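Local structure of beta-L-arabinobiosidase (Bacteroides thetaiotaomicron, 5MQR) at residues A[412-417]-A[463-468]; A[705-710]-A[742-747]. The protein is a multidomain glycoside hydrolase of a gut bacterium, probably cleaving arabinofuranosyl linkages in complex plant pectin. All coordinates share one frame; numbering follows the deposited sequence.

Interaction 1 of 2, residues A[412-417]-A[463-468]; sequences SAHADD and RKIPAS
The imidazole of His-414 lies flat against the pyrrolidine ring of Pro-466 in a CH-pi contact, with Pro-466 CD almost centrally over the face, 3.8 Å from the ring centroid. Pro-466 CG rides above the CD2 side of the same ring. At the edge, a water in the ring plane links His-414 NE2 to Ser-468 OG, while ND1 bonds to Thr-609. Ser-468 OG is itself turned back on its own strand, donating to Pro-466 O over 2.6 Å from above the carbonyl plane.

The other end of the contact is a side-on salt bridge. Arg-463 NE meets Asp-417 OD2 at 2.9 Å in an almost straight bond (176°), and Arg-463 NH2 reaches Asp-417 OD1 at 3.1 Å. Each carboxylate oxygen uses its syn lone pair, and the two flat groups are nearly coplanar, 8° apart. A bend at chi2 (60°) in the arginine chain folds the guanidinium over the methyl of Ala-415, whose CB sits 3.7 Å from Arg-463 NE. Arg-463 NH1 donates to Lys-464 O; one water links NH1 to Ala-413 O, and a second, weakly held by NH2, leads to His-414 O. An alanine in place of Arg-463 would probably leave the Asp-417 carboxylate without its counter-charge, though still bonded to Trp-431, and uncover the methyl of Ala-415.

The contact joins two sheets packed like a sandwich: 463-468, in the Sialidase-like CBM family region, pairs with 564-570, whereas Ala-415 and Asp-417 bond to strand 600-610. With NE and NH2 on the carboxylate and NH1 on Lys-464 O, all near the guanidinium plane, the pair is likely to have little freedom to rotate, and the buried arginine charge is probably neutralised largely by Asp-417.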
loop_
_atom_site.group_PDB
_atom_site.type_symbol
_atom_site.label_atom_id
_atom_site.label_comp_id
_atom_site.label_asym_id
_atom_site.label_seq_id
_atom_site.Cartn_x
_atom_site.Cartn_y
_atom_site.Cartn_z
ATOM N N SER A 412 4.750 -5.061 2.028
ATOM C CA SER A 412 4.782 -5.113 0.574
ATOM C C SER A 412 6.026 -5.836 0.032
ATOM O O SER A 412 6.130 -6.077 -1.170
ATOM C CB SER A 412 4.700 -3.698 0.001
ATOM O OG SER A 412 5.892 -2.980 0.185
ATOM N N ALA A 413 6.958 -6.161 0.920
ATOM C CA ALA A 413 8.147 -6.883 0.577
ATOM C C ALA A 413 8.548 -7.830 1.701
ATOM O O ALA A 413 8.319 -7.557 2.878
ATOM C CB ALA A 413 9.276 -5.913 0.326
ATOM N N HIS A 414 9.194 -8.918 1.294
ATOM C CA HIS A 414 9.815 -9.857 2.196
ATOM C C HIS A 414 10.995 -9.233 2.919
ATOM O O HIS A 414 11.538 -8.210 2.507
ATOM C CB HIS A 414 10.260 -11.117 1.445
ATOM C CG HIS A 414 9.140 -12.073 1.225
ATOM N ND1 HIS A 414 8.754 -12.987 2.182
ATOM C CD2 HIS A 414 8.256 -12.195 0.207
ATOM C CE1 HIS A 414 7.699 -13.652 1.750
ATOM N NE2 HIS A 414 7.374 -13.183 0.559
ATOM N N ALA A 415 11.380 -9.890 4.000
ATOM C CA ALA A 415 12.458 -9.456 4.846
ATOM C C ALA A 415 13.791 -9.752 4.181
ATOM O O ALA A 415 14.002 -10.815 3.596
ATOM C CB ALA A 415 12.389 -10.169 6.193
ATOM N N ASP A 416 14.693 -8.793 4.306
ATOM C CA ASP A 416 16.092 -9.010 4.013
ATOM C C ASP A 416 16.844 -7.933 4.790
ATOM O O ASP A 416 17.201 -6.900 4.244
ATOM C CB ASP A 416 16.344 -8.953 2.489
ATOM C CG ASP A 416 17.757 -9.322 2.127
ATOM O OD1 ASP A 416 18.505 -9.865 2.976
ATOM O OD2 ASP A 416 18.127 -9.059 0.978
ATOM N N ASP A 417 17.056 -8.199 6.074
ATOM C CA ASP A 417 17.326 -7.181 7.058
ATOM C C ASP A 417 18.727 -7.363 7.583
ATOM O O ASP A 417 19.105 -8.450 8.023
ATOM C CB ASP A 417 16.339 -7.282 8.225
ATOM C CG ASP A 417 14.867 -7.169 7.790
ATOM O OD1 ASP A 417 14.537 -6.842 6.626
ATOM O OD2 ASP A 417 14.014 -7.433 8.661
ATOM N N ARG A 463 8.212 -9.703 12.847
ATOM C CA ARG A 463 8.462 -9.258 11.467
ATOM C C ARG A 463 7.251 -9.621 10.611
ATOM O O ARG A 463 7.006 -10.800 10.324
ATOM C CB ARG A 463 9.745 -9.887 10.899
ATOM C CG ARG A 463 10.146 -9.412 9.523
ATOM C CD ARG A 463 10.388 -7.919 9.482
ATOM N NE ARG A 463 11.164 -7.432 8.337
ATOM C CZ ARG A 463 10.665 -7.037 7.162
ATOM N NH1 ARG A 463 9.363 -7.101 6.890
ATOM N NH2 ARG A 463 11.484 -6.560 6.237
ATOM N N LYS A 464 6.472 -8.612 10.243
ATOM C CA LYS A 464 5.385 -8.823 9.303
ATOM C C LYS A 464 5.934 -8.940 7.862
ATOM O O LYS A 464 6.800 -8.176 7.457
ATOM C CB LYS A 464 4.370 -7.698 9.417
ATOM C CG LYS A 464 3.020 -8.074 8.865
ATOM C CD LYS A 464 1.907 -7.215 9.460
ATOM C CE LYS A 464 0.588 -7.813 9.057
ATOM N NZ LYS A 464 -0.526 -6.946 9.480
ATOM N N ILE A 465 5.455 -9.930 7.123
ATOM C CA ILE A 465 5.899 -10.194 5.745
ATOM C C ILE A 465 4.668 -10.409 4.869
ATOM O O ILE A 465 3.570 -10.591 5.403
ATOM C CB ILE A 465 6.801 -11.431 5.674
ATOM C CG1 ILE A 465 6.091 -12.645 6.260
ATOM C CG2 ILE A 465 8.111 -11.159 6.391
ATOM C CD1 ILE A 465 6.702 -13.948 5.849
ATOM N N PRO A 466 4.838 -10.396 3.526
ATOM C CA PRO A 466 3.702 -10.726 2.654
ATOM C C PRO A 466 3.155 -12.119 2.964
ATOM O O PRO A 466 3.928 -13.066 3.108
ATOM C CB PRO A 466 4.298 -10.682 1.232
ATOM C CG PRO A 466 5.542 -9.885 1.354
ATOM C CD PRO A 466 6.066 -10.142 2.752
ATOM N N ALA A 467 1.836 -12.191 3.101
ATOM C CA ALA A 467 1.114 -13.419 3.396
ATOM C C ALA A 467 1.521 -14.486 2.394
ATOM O O ALA A 467 1.390 -14.263 1.189
ATOM C CB ALA A 467 -0.393 -13.155 3.319
ATOM N N SER A 468 2.032 -15.614 2.887
ATOM C CA SER A 468 2.689 -16.611 2.055
ATOM C C SER A 468 2.226 -18.038 2.382
ATOM O O SER A 468 2.034 -18.395 3.553
ATOM C CB SER A 468 4.214 -16.503 2.225
ATOM O OG SER A 468 4.711 -15.199 1.883
HETATM O O HOH W 1 9.241 -5.619 4.475
HETATM O O HOH W 2 12.457 -5.851 3.555
HETATM O O HOH W 3 5.078 -13.792 -0.887
#

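Interaction 2 of 2, residues A[705-710]-A[742-747]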
loop_
_atom_site.group_PDB
_atom_site.type_symbol
_atom_site.label_atom_id
_atom_site.label_comp_id
_atom_site.label_asym_id
_atom_site.label_seq_id
_atom_site.Cartn_x
_atom_site.Cartn_y
_atom_site.Cartn_z
ATOM N N TYR A 705 1.381 -25.355 -39.144
ATOM C CA TYR A 705 0.780 -25.181 -37.817
ATOM C C TYR A 705 -0.249 -24.029 -37.730
ATOM O O TYR A 705 -0.422 -23.407 -36.680
ATOM C CB TYR A 705 1.890 -25.031 -36.764
ATOM C CG TYR A 705 3.094 -25.866 -37.092
ATOM C CD1 TYR A 705 2.957 -27.232 -37.389
ATOM C CD2 TYR A 705 4.373 -25.298 -37.173
ATOM C CE1 TYR A 705 4.055 -28.011 -37.751
ATOM C CE2 TYR A 705 5.482 -26.076 -37.509
ATOM C CZ TYR A 705 5.322 -27.425 -37.803
ATOM O OH TYR A 705 6.407 -28.179 -38.151
ATOM N N ASN A 706 -0.939 -23.771 -38.837
ATOM C CA ASN A 706 -1.930 -22.700 -38.942
ATOM C C ASN A 706 -1.387 -21.259 -38.672
ATOM O O ASN A 706 -2.134 -20.347 -38.310
ATOM C CB ASN A 706 -3.148 -23.036 -38.057
ATOM C CG ASN A 706 -4.397 -22.326 -38.490
ATOM O OD1 ASN A 706 -4.664 -22.181 -39.690
ATOM N ND2 ASN A 706 -5.181 -21.862 -37.514
ATOM N N LEU A 707 -0.096 -21.055 -38.902
ATOM C CA LEU A 707 0.525 -19.767 -38.624
ATOM C C LEU A 707 0.263 -18.759 -39.738
ATOM O O LEU A 707 0.408 -19.069 -40.914
ATOM C CB LEU A 707 2.022 -19.941 -38.406
ATOM C CG LEU A 707 2.413 -20.780 -37.187
ATOM C CD1 LEU A 707 3.916 -21.042 -37.189
ATOM C CD2 LEU A 707 1.985 -20.098 -35.894
ATOM N N ILE A 708 -0.144 -17.562 -39.338
ATOM C CA ILE A 708 -0.363 -16.445 -40.233
ATOM C C ILE A 708 0.488 -15.252 -39.740
ATOM O O ILE A 708 0.423 -14.876 -38.572
ATOM C CB ILE A 708 -1.852 -16.087 -40.246
ATOM C CG1 ILE A 708 -2.666 -17.240 -40.835
ATOM C CG2 ILE A 708 -2.097 -14.794 -41.014
ATOM C CD1 ILE A 708 -4.153 -17.153 -40.584
ATOM N N ALA A 709 1.254 -14.646 -40.646
ATOM C CA ALA A 709 2.268 -13.646 -40.278
ATOM C C ALA A 709 1.782 -12.220 -40.079
ATOM O O ALA A 709 2.531 -11.367 -39.611
ATOM C CB ALA A 709 3.362 -13.623 -41.321
ATOM N N CYS A 710 0.562 -11.958 -40.498
ATOM C CA CYS A 710 0.023 -10.602 -40.577
ATOM C C CYS A 710 0.218 -9.777 -39.308
ATOM O O CYS A 710 0.712 -8.646 -39.384
ATOM C CB CYS A 710 -1.473 -10.674 -40.927
ATOM S SG CYS A 710 -2.247 -9.059 -40.955
ATOM N N GLY A 742 15.151 -22.704 -40.937
ATOM C CA GLY A 742 15.030 -21.375 -41.527
ATOM C C GLY A 742 13.642 -20.747 -41.347
ATOM O O GLY A 742 12.752 -21.318 -40.694
ATOM N N PRO A 743 13.454 -19.542 -41.901
ATOM C CA PRO A 743 12.195 -18.845 -41.701
ATOM C C PRO A 743 10.988 -19.488 -42.416
ATOM O O PRO A 743 11.135 -20.065 -43.496
ATOM C CB PRO A 743 12.493 -17.451 -42.257
ATOM C CG PRO A 743 13.580 -17.665 -43.255
ATOM C CD PRO A 743 14.435 -18.715 -42.621
HETATM N N MSE A 744 9.810 -19.368 -41.798
HETATM C CA MSE A 744 8.546 -19.768 -42.418
HETATM C C MSE A 744 8.426 -19.092 -43.779
HETATM O O MSE A 744 8.697 -17.902 -43.931
HETATM C CB MSE A 744 7.330 -19.426 -41.541
HETATM C CG MSE A 744 7.167 -20.225 -40.237
HETATM SE SE MSE A 744 6.931 -22.162 -40.566
HETATM C CE MSE A 744 7.110 -22.777 -38.714
ATOM N N LYS A 745 8.043 -19.870 -44.778
ATOM C CA LYS A 745 7.921 -19.402 -46.148
ATOM C C LYS A 745 6.932 -18.232 -46.290
ATOM O O LYS A 745 7.209 -17.275 -47.005
ATOM C CB LYS A 745 7.473 -20.599 -46.996
ATOM C CG LYS A 745 7.376 -20.414 -48.498
ATOM C CD LYS A 745 7.335 -21.775 -49.252
ATOM C CE LYS A 745 6.458 -22.889 -48.611
ATOM N NZ LYS A 745 7.189 -23.833 -47.681
ATOM N N LYS A 746 5.807 -18.292 -45.569
ATOM C CA LYS A 746 4.724 -17.307 -45.737
ATOM C C LYS A 746 4.871 -16.031 -44.923
ATOM O O LYS A 746 3.961 -15.215 -44.894
ATOM C CB LYS A 746 3.360 -17.961 -45.526
ATOM C CG LYS A 746 3.136 -19.043 -46.567
ATOM C CD LYS A 746 1.770 -19.678 -46.461
ATOM C CE LYS A 746 1.629 -20.756 -47.524
ATOM N NZ LYS A 746 0.244 -21.297 -47.524
HETATM N N MSE A 747 6.036 -15.810 -44.331
HETATM C CA MSE A 747 6.417 -14.457 -43.888
HETATM C C MSE A 747 6.442 -13.482 -45.056
HETATM O O MSE A 747 6.208 -12.284 -44.871
HETATM C CB MSE A 747 7.774 -14.465 -43.175
HETATM C CG MSE A 747 7.649 -15.191 -41.844
HETATM SE SE MSE A 747 9.220 -14.991 -40.686
HETATM C CE MSE A 747 8.686 -13.186 -40.124
HETATM O O HOH W 4 1.513 -15.719 -43.367
#
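The terminal methyl of Met-744, a selenomethionine, sits in the angle formed by Tyr-705 and Leu-707 of the 705-710 loop. Its CE lies 3.9 Å from Tyr-705 CE2, approaching the ring obliquely, and equally far from Leu-707 CD1. The methionine chain crosses both partners at about a right angle, and a turn at chi2 (-62°) carries the methyl up to them. Farther along, the methyl of Ala-709 rests on backbone: CB is 4.0 Å from Lys-746 O and 4.1 Å from Met-747 CA, where the two chains run closest. Polar linkage here passes through a single water, which accepts from Ala-709 N and donates to Lys-746 O, each at 2.9 Å.

Both segments are loops of the MGH1-like glycoside hydrolase domain, a family built as an (alpha/alpha)6 barrel; 705-710 leads into helix 712-719, and 742-747 joins helix 726-737 to helix 754-765.

Behind the first shell stands Trp-735 of helix 726-737, which touches Leu-707, Met-744 and Met-747 and shares a backbone hydrogen bond with Met-744. The Lys-746 side chain starts toward the 705-710 loop but then turns away, its NZ bonded to Ser-702 O, while its backbone N donates to Asp-703. Met-747 also packs against Glu-781 and Arg-784 of helix 768-788.

The two contacts lie far apart, with centres about 47 Å from each other, and share no secondary-structure element. Interaction 1 sits nearer the middle of the chain and is partly buried, in an all-beta region where a strand meets a short segment bonded to a different sheet. Interaction 2 lies far out in the helical domain, yet is the more buried of the two, and links loops around helix ends. Their chemistry follows suit: charge pairing, a CH-pi contact and several bridging waters in 412-417 with 463-468, against apolar side-chain packing and one water between backbones in 705-710 with 742-747. Interaction 1 also covers more surface, 369 against 193 Å².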